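Local atomic coordinates of possible protein of nuclear scaffold (Encephalitozoon cuniculi, PDB entry 3KAE), a protein that probably serves as the Cdc27 (APC3) subunit of the anaphase-promoting complex, this chain being its N-terminal tetratricopeptide-repeat domain, which assembles into a homodimer. Residues C[38-43]-C[53-58]; C[4-9]-C[98-103]; C[68-73]-C[117-122]. One frame throughout, in Å; residues are numbered along the deposited sequence.

Overall arrangement
The three contacts tie together the N-terminal half of an all-helical tetratricopeptide-repeat domain. Contact 1 pairs helices 36-45 and 49-57 and is nested, along the chain, within the loop closed by contact 2, which brings the first helix against residues 98-103. Their centres lie about 16 Å apart, and L38 joins them: its CD2 is 3.6 Å from CD1 of I103. Contact 3, between helices 62-74 and 113-126, is also centred about 16 Å from contact 1, and L53 bridges the two by packing on E68, C71 and Y72. Contacts 2 and 3 do not touch, their nearest atoms being about 14 Å apart. L5, in segment 4-9, and L70 of contact 3 pack on the second subunit.

Contact 1 (C[38-43]-C[53-58]); sequences LMSIVL and LFHLHK
H55 projects toward segment 38-43 and meets M39, S40 and L43, where the two helices run antiparallel at 155° with their axes 8.7 Å apart. The imidazole is placed by a first torsion that sets CG beside the backbone N and anti to the carbonyl carbon. M39 meets it with its CG anti to the backbone N (chi1 173°), and a bend at chi2 (68°) folds the chain back over the ring. M39 CG sits above the centre of one face, 3.8 Å from the H55 ring centroid, in a CH-pi contact close to the ring normal. The terminal methyl reaches further along, M39 CE lying 3.5 Å from H55 NE2. The L43 and H55 side chains cross at about a right angle, with L43 CD2 3.8 Å from H55 CD2.

Next to the ring contact, S40 OG sits between CB of H55, 3.3 Å away, and the CG-CD2 branch of L56. S40 OG and L56 CG each lie beside their own backbone N and anti to the carbonyl carbon, which brings the hydroxyl and the leucine branch together; S40 CB and L56 CD2 stand 3.5 Å apart, tighter than usual for two carbons. The S40 hydroxyl hydrogen-bonds with the carbonyl of R36, one turn back, and H55 ND1 with R36 NH1, so R36 gives both polar groups a partner, though each bond is weak.

Helices 36-45 and 49-57 form a consecutive antiparallel hairpin. Helix 18-31 packs on it through M39, V42 and L43, and helix 62-74 does so through L53 and H57.

Contact 2 (C[4-9]-C[98-103]); sequences KLIGKI and DVDARI
Charge organises the side of this contact that belongs to residues 98-103. D100, whose CG is anti to its backbone N, offers OD1 to three nitrogens of R102. The strongest link is the salt bridge from R102 NE, 2.8 Å from D100 OD1, which uses the syn lone pair and comes tilted by 21° from the guanidinium plane. A weak bond from R102 NH2 adds to it at 3.2 Å from the same D100 OD1. The third, from the backbone R102 N to D100 OD1, is long and weak at 3.5 Å; D100 sits at the N-cap position of helix 101-104, and this weak bond is its capping bond. A bend at chi3 (-66°) turns the arginine back toward this oxygen, with D100 CG in plane at the guanidinium edge.

Van der Waals contact joins this ion pair to the first helix. I6 CG2 lies over one face of the guanidinium, offset toward its rim and 3.6 Å from R102 NH2. The same methyl presses against the carboxylate, I6 CG2 being just 3.0 Å from D100 OD1. G7, which has no side chain, lets the arginine lie close to the backbone: R102 NH1 is 3.2 Å from G7 CA.

Apolar packing adds I103: I6 CD1 meets I103 CG1 at 4.1 Å. I6 and I103 both also touch Y35, whose hydroxyl is hydrogen-bonded to D100 N.

Altogether this is a helix N-terminus capped by an aspartate, with a local Asp-Arg salt bridge laid against the opening helix of the tetratricopeptide-repeat domain.

Contact 3 (C[68-73]-C[117-122]); sequences ESLCYK and ESLLGD
Flat groups stay at the margin of this contact. The ring of Y72 lays neither a face nor an edge against residues 117-122, and packs instead on L53 and H57 of helix 49-57. D122 approaches with its CB, 4.2 Å from CE of K73, while its OD1 is hydrogen-bonded to the hydroxyls of Y137 and S148.

The contact is carried by L119, which extends from helix 113-126 toward helix 62-74. Its CG is anti to the backbone N, and its second torsion (-102°) lies away from the usual staggered values. With it, L119 CD1 faces the S69 hydroxyl, 3.3 Å from OG, and L119 CD2 faces the aliphatic part of K73, 3.6 Å from CD. K73 runs fully extended from the backbone and crosses the leucine obliquely before bending at chi4 (-65°). L70 adds a looser touch, its CD2 4.5 Å from CG of L119, and it also packs on R16 of the second subunit.

The two helices run nearly parallel (23°), but their axes are 11.8 Å apart, and the gap is bridged chiefly by L119 and by the extended K73. L85 of helix 78-89 touches both S69 and L119, binding the three helices together.

With no polar bond between the segments, the contact probably rests on van der Waals packing. The S69 hydroxyl is satisfied by the A81 carbonyl and meets the leucine methyl by packing. K73 NZ stands 5.2 Å from OD2 of D122, too far for a salt bridge, though the opposite charges probably attract each other mildly.

Contact 1 (C[38-43]-C[53-58])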
ATOM      1  N   LEU C  38      -8.035  -0.500  11.876  1.00 61.59           N
ATOM      2  CA  LEU C  38      -8.311  -0.084  10.493  1.00 54.86           C
ATOM      3  C   LEU C  38      -7.683   1.266  10.159  1.00 48.91           C
ATOM      4  O   LEU C  38      -7.100   1.466   9.085  1.00 59.67           O
ATOM      5  CB  LEU C  38      -9.825  -0.018  10.258  1.00 56.97           C
ATOM      6  CG  LEU C  38     -10.329   0.478   8.897  1.00 52.35           C
ATOM      7  CD1 LEU C  38      -9.654  -0.263   7.744  1.00 43.92           C
ATOM      8  CD2 LEU C  38     -11.832   0.316   8.796  1.00 48.04           C
ATOM      9  N   MET C  39      -7.826   2.187  11.096  1.00 58.49           N
ATOM     10  CA  MET C  39      -7.218   3.496  11.006  1.00 58.22           C
ATOM     11  C   MET C  39      -5.705   3.342  10.862  1.00 46.64           C
ATOM     12  O   MET C  39      -5.080   3.973  10.014  1.00 50.31           O
ATOM     13  CB  MET C  39      -7.554   4.268  12.286  1.00 61.22           C
ATOM     14  CG  MET C  39      -6.862   5.598  12.434  1.00 62.65           C
ATOM     15  SD  MET C  39      -7.420   6.816  11.248  1.00 71.93           S
ATOM     16  CE  MET C  39      -7.063   8.305  12.173  1.00 55.18           C
ATOM     17  N   SER C  40      -5.126   2.510  11.719  1.00 50.75           N
ATOM     18  CA  SER C  40      -3.696   2.261  11.705  1.00 50.81           C
ATOM     19  C   SER C  40      -3.216   1.721  10.345  1.00 47.97           C
ATOM     20  O   SER C  40      -2.206   2.162   9.800  1.00 42.79           O
ATOM     21  CB  SER C  40      -3.351   1.255  12.800  1.00 57.07           C
ATOM     22  OG  SER C  40      -3.430   1.843  14.073  1.00 65.75           O
ATOM     23  N   ILE C  41      -3.956   0.759   9.816  1.00 42.12           N
ATOM     24  CA  ILE C  41      -3.653   0.161   8.517  1.00 36.17           C
ATOM     25  C   ILE C  41      -3.672   1.182   7.395  1.00 47.90           C
ATOM     26  O   ILE C  41      -2.677   1.347   6.690  1.00 49.62           O
ATOM     27  CB  ILE C  41      -4.621  -0.987   8.213  1.00 38.57           C
ATOM     28  CG1 ILE C  41      -4.436  -2.093   9.253  1.00 44.79           C
ATOM     29  CG2 ILE C  41      -4.381  -1.539   6.819  1.00 47.12           C
ATOM     30  CD1 ILE C  41      -5.239  -3.325   8.990  1.00 52.13           C
ATOM     31  N   VAL C  42      -4.785   1.900   7.263  1.00 48.79           N
ATOM     32  CA  VAL C  42      -4.924   2.881   6.200  1.00 50.47           C
ATOM     33  C   VAL C  42      -3.840   3.946   6.303  1.00 34.44           C
ATOM     34  O   VAL C  42      -3.311   4.423   5.296  1.00 44.26           O
ATOM     35  CB  VAL C  42      -6.341   3.481   6.180  1.00 56.69           C
ATOM     36  CG1 VAL C  42      -6.440   4.577   5.138  1.00 65.99           C
ATOM     37  CG2 VAL C  42      -7.366   2.392   5.906  1.00 44.52           C
ATOM     38  N   LEU C  43      -3.467   4.282   7.527  1.00 35.92           N
ATOM     39  CA  LEU C  43      -2.378   5.234   7.744  1.00 42.99           C
ATOM     40  C   LEU C  43      -1.051   4.622   7.259  1.00 56.20           C
ATOM     41  O   LEU C  43      -0.211   5.307   6.653  1.00 47.59           O
ATOM     42  CB  LEU C  43      -2.296   5.568   9.237  1.00 48.86           C
ATOM     43  CG  LEU C  43      -2.305   7.003   9.789  1.00 59.06           C
ATOM     44  CD1 LEU C  43      -3.000   7.995   8.891  1.00 39.50           C
ATOM     45  CD2 LEU C  43      -2.957   7.022  11.178  1.00 48.27           C
ATOM     46  N   LEU C  53       1.696   4.620  14.295  1.00 60.16           N
ATOM     47  CA  LEU C  53       2.222   4.131  15.572  1.00 64.81           C
ATOM     48  C   LEU C  53       1.451   4.741  16.742  1.00 77.58           C
ATOM     49  O   LEU C  53       1.163   4.064  17.741  1.00 67.16           O
ATOM     50  CB  LEU C  53       3.716   4.430  15.696  1.00 61.62           C
ATOM     51  CG  LEU C  53       4.677   3.460  14.979  1.00 63.71           C
ATOM     52  CD1 LEU C  53       6.085   4.021  14.919  1.00 59.87           C
ATOM     53  CD2 LEU C  53       4.694   2.083  15.645  1.00 47.25           C
ATOM     54  N   PHE C  54       1.109   6.019  16.613  1.00 81.46           N
ATOM     55  CA  PHE C  54       0.335   6.684  17.643  1.00 76.69           C
ATOM     56  C   PHE C  54      -0.922   5.869  17.922  1.00 65.65           C
ATOM     57  O   PHE C  54      -1.265   5.619  19.067  1.00 64.80           O
ATOM     58  CB  PHE C  54      -0.019   8.112  17.229  1.00 79.08           C
ATOM     59  N   HIS C  55      -1.601   5.424  16.876  1.00 55.58           N
ATOM     60  CA  HIS C  55      -2.834   4.671  17.094  1.00 55.86           C
ATOM     61  C   HIS C  55      -2.534   3.261  17.573  1.00 72.37           C
ATOM     62  O   HIS C  55      -3.282   2.675  18.358  1.00 65.73           O
ATOM     63  CB  HIS C  55      -3.682   4.650  15.826  1.00 58.00           C
ATOM     64  CG  HIS C  55      -4.325   5.966  15.519  1.00 73.20           C
ATOM     65  ND1 HIS C  55      -5.618   6.270  15.895  1.00 83.61           N
ATOM     66  CD2 HIS C  55      -3.846   7.072  14.898  1.00 79.78           C
ATOM     67  CE1 HIS C  55      -5.912   7.497  15.501  1.00 86.88           C
ATOM     68  NE2 HIS C  55      -4.852   8.008  14.900  1.00 79.64           N
ATOM     69  N   LEU C  56      -1.418   2.721  17.105  1.00 70.03           N
ATOM     70  CA  LEU C  56      -1.090   1.333  17.389  1.00 64.95           C
ATOM     71  C   LEU C  56      -0.696   1.136  18.847  1.00 60.28           C
ATOM     72  O   LEU C  56      -0.994   0.098  19.438  1.00 69.67           O
ATOM     73  CB  LEU C  56      -0.007   0.828  16.438  1.00 50.62           C
ATOM     74  CG  LEU C  56      -0.510   0.630  15.010  1.00 55.38           C
ATOM     75  CD1 LEU C  56       0.665   0.605  14.021  1.00 44.19           C
ATOM     76  CD2 LEU C  56      -1.356  -0.638  14.928  1.00 51.58           C
ATOM     77  N   HIS C  57      -0.037   2.134  19.431  1.00 68.17           N
ATOM     78  CA  HIS C  57       0.376   2.035  20.827  1.00 69.29           C
ATOM     79  C   HIS C  57      -0.834   1.794  21.711  1.00 80.83           C
ATOM     80  O   HIS C  57      -0.728   1.159  22.760  1.00 85.21           O
ATOM     81  CB  HIS C  57       1.090   3.305  21.286  1.00 80.49           C
ATOM     82  CG  HIS C  57       2.420   3.519  20.645  1.00 91.99           C
ATOM     83  ND1 HIS C  57       3.180   2.482  20.141  1.00 91.30           N
ATOM     84  CD2 HIS C  57       3.145   4.647  20.441  1.00 89.19           C
ATOM     85  CE1 HIS C  57       4.304   2.965  19.645  1.00 88.15           C
ATOM     86  NE2 HIS C  57       4.308   4.275  19.815  1.00 90.63           N
ATOM     87  N   LYS C  58      -1.984   2.310  21.282  1.00 84.01           N
ATOM     88  CA  LYS C  58      -3.218   2.199  22.058  1.00 87.72           C
ATOM     89  C   LYS C  58      -3.803   0.796  21.977  1.00 92.20           C
ATOM     90  O   LYS C  58      -4.826   0.507  22.595  1.00 82.73           O
ATOM     91  CB  LYS C  58      -4.254   3.225  21.583  1.00 71.51           C
TER

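Contact 2 (C[4-9]-C[98-103])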
ATOM      1  N   LYS C   4     -22.412   2.056   7.594  1.00 92.55           N
ATOM      2  CA  LYS C   4     -22.206   2.134   6.156  1.00 86.66           C
ATOM      3  C   LYS C   4     -20.814   2.661   5.831  1.00 74.79           C
ATOM      4  O   LYS C   4     -20.327   2.489   4.706  1.00 70.18           O
ATOM      5  CB  LYS C   4     -23.267   3.031   5.508  1.00 83.58           C
ATOM      6  N   LEU C   5     -20.185   3.307   6.816  1.00 53.45           N
ATOM      7  CA  LEU C   5     -18.857   3.882   6.622  1.00 65.63           C
ATOM      8  C   LEU C   5     -17.824   2.806   6.220  1.00 72.19           C
ATOM      9  O   LEU C   5     -16.851   3.099   5.528  1.00 60.93           O
ATOM     10  CB  LEU C   5     -18.395   4.644   7.872  1.00 59.63           C
ATOM     11  CG  LEU C   5     -18.963   6.060   8.088  1.00 82.27           C
ATOM     12  CD1 LEU C   5     -18.511   6.717   9.413  1.00 54.02           C
ATOM     13  CD2 LEU C   5     -18.616   6.960   6.907  1.00 93.89           C
ATOM     14  N   ILE C   6     -18.047   1.568   6.651  1.00 66.80           N
ATOM     15  CA  ILE C   6     -17.116   0.484   6.362  1.00 60.00           C
ATOM     16  C   ILE C   6     -16.997   0.246   4.862  1.00 67.89           C
ATOM     17  O   ILE C   6     -15.908   0.350   4.283  1.00 62.68           O
ATOM     18  CB  ILE C   6     -17.525  -0.832   7.047  1.00 76.25           C
ATOM     19  CG1 ILE C   6     -17.337  -0.725   8.561  1.00 74.87           C
ATOM     20  CG2 ILE C   6     -16.680  -1.977   6.519  1.00 79.37           C
ATOM     21  CD1 ILE C   6     -15.924  -0.371   8.939  1.00 71.49           C
ATOM     22  N   GLY C   7     -18.117  -0.065   4.226  1.00 63.96           N
ATOM     23  CA  GLY C   7     -18.103  -0.322   2.795  1.00 68.21           C
ATOM     24  C   GLY C   7     -17.430   0.791   2.016  1.00 67.94           C
ATOM     25  O   GLY C   7     -16.739   0.540   1.028  1.00 75.73           O
ATOM     26  N   LYS C   8     -17.628   2.025   2.469  1.00 62.57           N
ATOM     27  CA  LYS C   8     -17.036   3.181   1.816  1.00 60.81           C
ATOM     28  C   LYS C   8     -15.532   3.252   2.039  1.00 39.62           C
ATOM     29  O   LYS C   8     -14.805   3.762   1.192  1.00 43.35           O
ATOM     30  CB  LYS C   8     -17.688   4.477   2.319  1.00 69.81           C
ATOM     31  N   ILE C   9     -15.078   2.793   3.203  1.00 40.04           N
ATOM     32  CA  ILE C   9     -13.657   2.795   3.495  1.00 57.63           C
ATOM     33  C   ILE C   9     -12.967   1.741   2.617  1.00 56.41           C
ATOM     34  O   ILE C   9     -11.951   2.025   1.984  1.00 44.20           O
ATOM     35  CB  ILE C   9     -13.380   2.551   4.994  1.00 56.29           C
ATOM     36  CG1 ILE C   9     -13.789   3.768   5.809  1.00 38.40           C
ATOM     37  CG2 ILE C   9     -11.883   2.247   5.236  1.00 52.44           C
ATOM     38  CD1 ILE C   9     -13.933   3.523   7.323  1.00 46.12           C
ATOM     39  N   ASP C  98     -13.912  -9.315  17.123  1.00104.69           N
ATOM     40  CA  ASP C  98     -14.847  -9.708  16.078  1.00105.47           C
ATOM     41  C   ASP C  98     -15.280  -8.432  15.362  1.00 93.60           C
ATOM     42  O   ASP C  98     -15.842  -7.531  15.985  1.00 99.49           O
ATOM     43  CB  ASP C  98     -16.078 -10.397  16.681  1.00114.55           C
ATOM     44  CG  ASP C  98     -15.735 -11.669  17.436  1.00111.18           C
ATOM     45  OD1 ASP C  98     -14.885 -12.435  16.944  1.00 69.87           O
ATOM     46  OD2 ASP C  98     -16.329 -11.903  18.513  1.00126.20           O
ATOM     47  N   VAL C  99     -15.007  -8.339  14.065  1.00 85.84           N
ATOM     48  CA  VAL C  99     -15.347  -7.132  13.316  1.00 78.87           C
ATOM     49  C   VAL C  99     -16.064  -7.460  12.015  1.00 76.83           C
ATOM     50  O   VAL C  99     -16.195  -8.628  11.648  1.00 93.30           O
ATOM     51  CB  VAL C  99     -14.097  -6.296  12.981  1.00 80.46           C
ATOM     52  CG1 VAL C  99     -13.225  -6.120  14.214  1.00 88.60           C
ATOM     53  CG2 VAL C  99     -13.310  -6.941  11.844  1.00 59.56           C
ATOM     54  N   ASP C 100     -16.534  -6.425  11.325  1.00 53.13           N
ATOM     55  CA  ASP C 100     -17.064  -6.595   9.977  1.00 66.55           C
ATOM     56  C   ASP C 100     -16.139  -7.515   9.178  1.00 82.00           C
ATOM     57  O   ASP C 100     -14.911  -7.404   9.268  1.00 67.63           O
ATOM     58  CB  ASP C 100     -17.201  -5.241   9.273  1.00 59.85           C
ATOM     59  CG  ASP C 100     -17.893  -5.349   7.914  1.00 82.09           C
ATOM     60  OD1 ASP C 100     -17.298  -4.918   6.907  1.00 88.27           O
ATOM     61  OD2 ASP C 100     -19.029  -5.869   7.847  1.00 87.28           O
ATOM     62  N   ALA C 101     -16.738  -8.414   8.399  1.00 87.33           N
ATOM     63  CA  ALA C 101     -15.989  -9.409   7.639  1.00 83.74           C
ATOM     64  C   ALA C 101     -14.984  -8.795   6.664  1.00 82.68           C
ATOM     65  O   ALA C 101     -13.925  -9.370   6.421  1.00 82.30           O
ATOM     66  CB  ALA C 101     -16.941 -10.343   6.907  1.00 67.76           C
ATOM     67  N   ARG C 102     -15.317  -7.634   6.109  1.00 85.01           N
ATOM     68  CA  ARG C 102     -14.433  -6.982   5.146  1.00 85.71           C
ATOM     69  C   ARG C 102     -13.172  -6.463   5.825  1.00 83.45           C
ATOM     70  O   ARG C 102     -12.105  -6.362   5.211  1.00 73.01           O
ATOM     71  CB  ARG C 102     -15.166  -5.852   4.429  1.00 80.86           C
ATOM     72  CG  ARG C 102     -16.212  -6.356   3.447  1.00 93.13           C
ATOM     73  CD  ARG C 102     -17.188  -5.266   3.065  1.00 94.50           C
ATOM     74  NE  ARG C 102     -18.004  -4.851   4.205  1.00102.90           N
ATOM     75  CZ  ARG C 102     -18.963  -3.931   4.141  1.00 96.24           C
ATOM     76  NH1 ARG C 102     -19.222  -3.328   2.989  1.00 92.04           N
ATOM     77  NH2 ARG C 102     -19.659  -3.611   5.224  1.00 85.09           N
ATOM     78  N   ILE C 103     -13.308  -6.147   7.106  1.00 74.77           N
ATOM     79  CA  ILE C 103     -12.191  -5.671   7.904  1.00 74.61           C
ATOM     80  C   ILE C 103     -11.350  -6.850   8.391  1.00 75.73           C
ATOM     81  O   ILE C 103     -10.122  -6.790   8.402  1.00 68.84           O
ATOM     82  CB  ILE C 103     -12.709  -4.835   9.100  1.00 76.97           C
ATOM     83  CG1 ILE C 103     -13.475  -3.623   8.580  1.00 84.21           C
ATOM     84  CG2 ILE C 103     -11.569  -4.382   9.990  1.00 68.24           C
ATOM     85  CD1 ILE C 103     -12.770  -2.927   7.426  1.00 91.28           C
TER

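Contact 3 (C[68-73]-C[117-122])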
ATOM      1  N   GLU C  68       2.897  -2.621  13.935  1.00 42.65           N
ATOM      2  CA  GLU C  68       3.810  -1.859  14.722  1.00 44.09           C
ATOM      3  C   GLU C  68       5.233  -2.126  14.250  1.00 63.62           C
ATOM      4  O   GLU C  68       5.996  -1.188  13.986  1.00 48.02           O
ATOM      5  CB  GLU C  68       3.652  -2.242  16.190  1.00 52.60           C
ATOM      6  CG  GLU C  68       4.051  -1.163  17.135  1.00 56.85           C
ATOM      7  CD  GLU C  68       3.740  -1.521  18.573  1.00 66.68           C
ATOM      8  OE1 GLU C  68       2.545  -1.623  18.940  1.00 78.29           O
ATOM      9  OE2 GLU C  68       4.705  -1.698  19.333  1.00 80.02           O
ATOM     10  N   SER C  69       5.576  -3.413  14.134  1.00 57.45           N
ATOM     11  CA  SER C  69       6.879  -3.835  13.627  1.00 51.08           C
ATOM     12  C   SER C  69       7.147  -3.272  12.229  1.00 50.07           C
ATOM     13  O   SER C  69       8.235  -2.772  11.961  1.00 40.53           O
ATOM     14  CB  SER C  69       6.983  -5.361  13.610  1.00 64.26           C
ATOM     15  OG  SER C  69       8.343  -5.768  13.494  1.00 71.87           O
ATOM     16  N   LEU C  70       6.146  -3.303  11.349  1.00 43.85           N
ATOM     17  CA  LEU C  70       6.329  -2.726  10.008  1.00 37.52           C
ATOM     18  C   LEU C  70       6.678  -1.242  10.070  1.00 61.21           C
ATOM     19  O   LEU C  70       7.586  -0.791   9.360  1.00 48.05           O
ATOM     20  CB  LEU C  70       5.096  -2.913   9.130  1.00 36.22           C
ATOM     21  CG  LEU C  70       4.589  -4.327   8.870  1.00 46.95           C
ATOM     22  CD1 LEU C  70       3.334  -4.260   7.972  1.00 41.73           C
ATOM     23  CD2 LEU C  70       5.702  -5.173   8.245  1.00 51.44           C
ATOM     24  N   CYS C  71       5.946  -0.489  10.909  1.00 46.58           N
ATOM     25  CA  CYS C  71       6.143   0.956  11.019  1.00 46.69           C
ATOM     26  C   CYS C  71       7.514   1.235  11.578  1.00 41.12           C
ATOM     27  O   CYS C  71       8.224   2.109  11.092  1.00 53.68           O
ATOM     28  CB  CYS C  71       5.077   1.623  11.924  1.00 44.22           C
ATOM     29  SG  CYS C  71       3.379   1.578  11.291  1.00 47.90           S
ATOM     30  N   TYR C  72       7.885   0.490  12.613  1.00 54.10           N
ATOM     31  CA  TYR C  72       9.231   0.580  13.189  1.00 43.81           C
ATOM     32  C   TYR C  72      10.325   0.285  12.179  1.00 59.51           C
ATOM     33  O   TYR C  72      11.361   0.942  12.177  1.00 59.62           O
ATOM     34  CB  TYR C  72       9.365  -0.325  14.412  1.00 58.03           C
ATOM     35  CG  TYR C  72       8.748   0.262  15.669  1.00 58.34           C
ATOM     36  CD1 TYR C  72       8.963   1.590  16.016  1.00 59.05           C
ATOM     37  CD2 TYR C  72       7.959  -0.516  16.507  1.00 64.14           C
ATOM     38  CE1 TYR C  72       8.396   2.142  17.171  1.00 61.94           C
ATOM     39  CE2 TYR C  72       7.391   0.020  17.652  1.00 78.75           C
ATOM     40  CZ  TYR C  72       7.613   1.346  17.976  1.00 71.16           C
ATOM     41  OH  TYR C  72       7.052   1.867  19.112  1.00 82.67           O
ATOM     42  N   LYS C  73      10.091  -0.700  11.318  1.00 65.43           N
ATOM     43  CA  LYS C  73      11.070  -1.067  10.309  1.00 56.73           C
ATOM     44  C   LYS C  73      11.236   0.058   9.286  1.00 52.49           C
ATOM     45  O   LYS C  73      12.348   0.386   8.886  1.00 56.67           O
ATOM     46  CB  LYS C  73      10.682  -2.385   9.633  1.00 57.85           C
ATOM     47  CG  LYS C  73      11.697  -2.901   8.599  1.00 44.61           C
ATOM     48  CD  LYS C  73      11.226  -4.219   7.990  1.00 55.91           C
ATOM     49  CE  LYS C  73      12.208  -4.727   6.942  1.00 63.75           C
ATOM     50  NZ  LYS C  73      12.266  -3.797   5.786  1.00 71.77           N
ATOM     51  N   GLU C 117       8.739 -14.896  11.196  1.00 47.49           N
ATOM     52  CA  GLU C 117      10.129 -15.373  11.149  1.00 55.82           C
ATOM     53  C   GLU C 117      10.905 -14.710  10.020  1.00 59.51           C
ATOM     54  O   GLU C 117      12.085 -14.400  10.164  1.00 53.66           O
ATOM     55  CB  GLU C 117      10.174 -16.895  10.990  1.00 54.59           C
ATOM     56  CG  GLU C 117       9.576 -17.656  12.168  1.00 56.60           C
ATOM     57  CD  GLU C 117      10.410 -17.534  13.423  1.00 68.54           C
ATOM     58  OE1 GLU C 117      11.533 -16.995  13.338  1.00 79.16           O
ATOM     59  OE2 GLU C 117       9.947 -17.984  14.493  1.00 68.80           O
ATOM     60  N   SER C 118      10.222 -14.483   8.900  1.00 51.57           N
ATOM     61  CA  SER C 118      10.825 -13.811   7.759  1.00 47.56           C
ATOM     62  C   SER C 118      11.204 -12.378   8.108  1.00 56.02           C
ATOM     63  O   SER C 118      12.334 -11.947   7.869  1.00 44.53           O
ATOM     64  CB  SER C 118       9.868 -13.830   6.564  1.00 39.52           C
ATOM     65  OG  SER C 118      10.358 -13.012   5.519  1.00 48.24           O
ATOM     66  N   LEU C 119      10.248 -11.653   8.683  1.00 52.83           N
ATOM     67  CA  LEU C 119      10.451 -10.269   9.081  1.00 54.43           C
ATOM     68  C   LEU C 119      11.507 -10.210  10.174  1.00 43.31           C
ATOM     69  O   LEU C 119      12.364  -9.338  10.186  1.00 44.03           O
ATOM     70  CB  LEU C 119       9.118  -9.686   9.566  1.00 66.51           C
ATOM     71  CG  LEU C 119       8.787  -8.189   9.478  1.00 73.04           C
ATOM     72  CD1 LEU C 119       8.935  -7.513  10.814  1.00 74.20           C
ATOM     73  CD2 LEU C 119       9.593  -7.456   8.385  1.00 55.76           C
ATOM     74  N   LEU C 120      11.426 -11.158  11.092  1.00 40.64           N
ATOM     75  CA  LEU C 120      12.421 -11.317  12.135  1.00 52.93           C
ATOM     76  C   LEU C 120      13.821 -11.561  11.531  1.00 45.92           C
ATOM     77  O   LEU C 120      14.828 -11.089  12.057  1.00 57.24           O
ATOM     78  CB  LEU C 120      11.996 -12.491  12.994  1.00 60.32           C
ATOM     79  CG  LEU C 120      11.911 -12.367  14.505  1.00 70.69           C
ATOM     80  CD1 LEU C 120      11.997 -10.976  15.094  1.00 77.65           C
ATOM     81  CD2 LEU C 120      10.847 -13.259  15.133  1.00 70.08           C
ATOM     82  N   GLY C 121      13.869 -12.260  10.405  1.00 44.03           N
ATOM     83  CA  GLY C 121      15.133 -12.527   9.749  1.00 50.69           C
ATOM     84  C   GLY C 121      15.711 -11.235   9.216  1.00 58.17           C
ATOM     85  O   GLY C 121      16.894 -10.942   9.411  1.00 54.48           O
ATOM     86  N   ASP C 122      14.865 -10.462   8.540  1.00 51.78           N
ATOM     87  CA  ASP C 122      15.258  -9.160   7.994  1.00 53.11           C
ATOM     88  C   ASP C 122      15.748  -8.216   9.077  1.00 56.25           C
ATOM     89  O   ASP C 122      16.783  -7.560   8.923  1.00 56.42           O
ATOM     90  CB  ASP C 122      14.083  -8.510   7.253  1.00 48.72           C
ATOM     91  CG  ASP C 122      13.697  -9.265   5.993  1.00 57.65           C
ATOM     92  OD1 ASP C 122      14.498 -10.130   5.562  1.00 62.23           O
ATOM     93  OD2 ASP C 122      12.601  -9.000   5.436  1.00 54.46           O
TER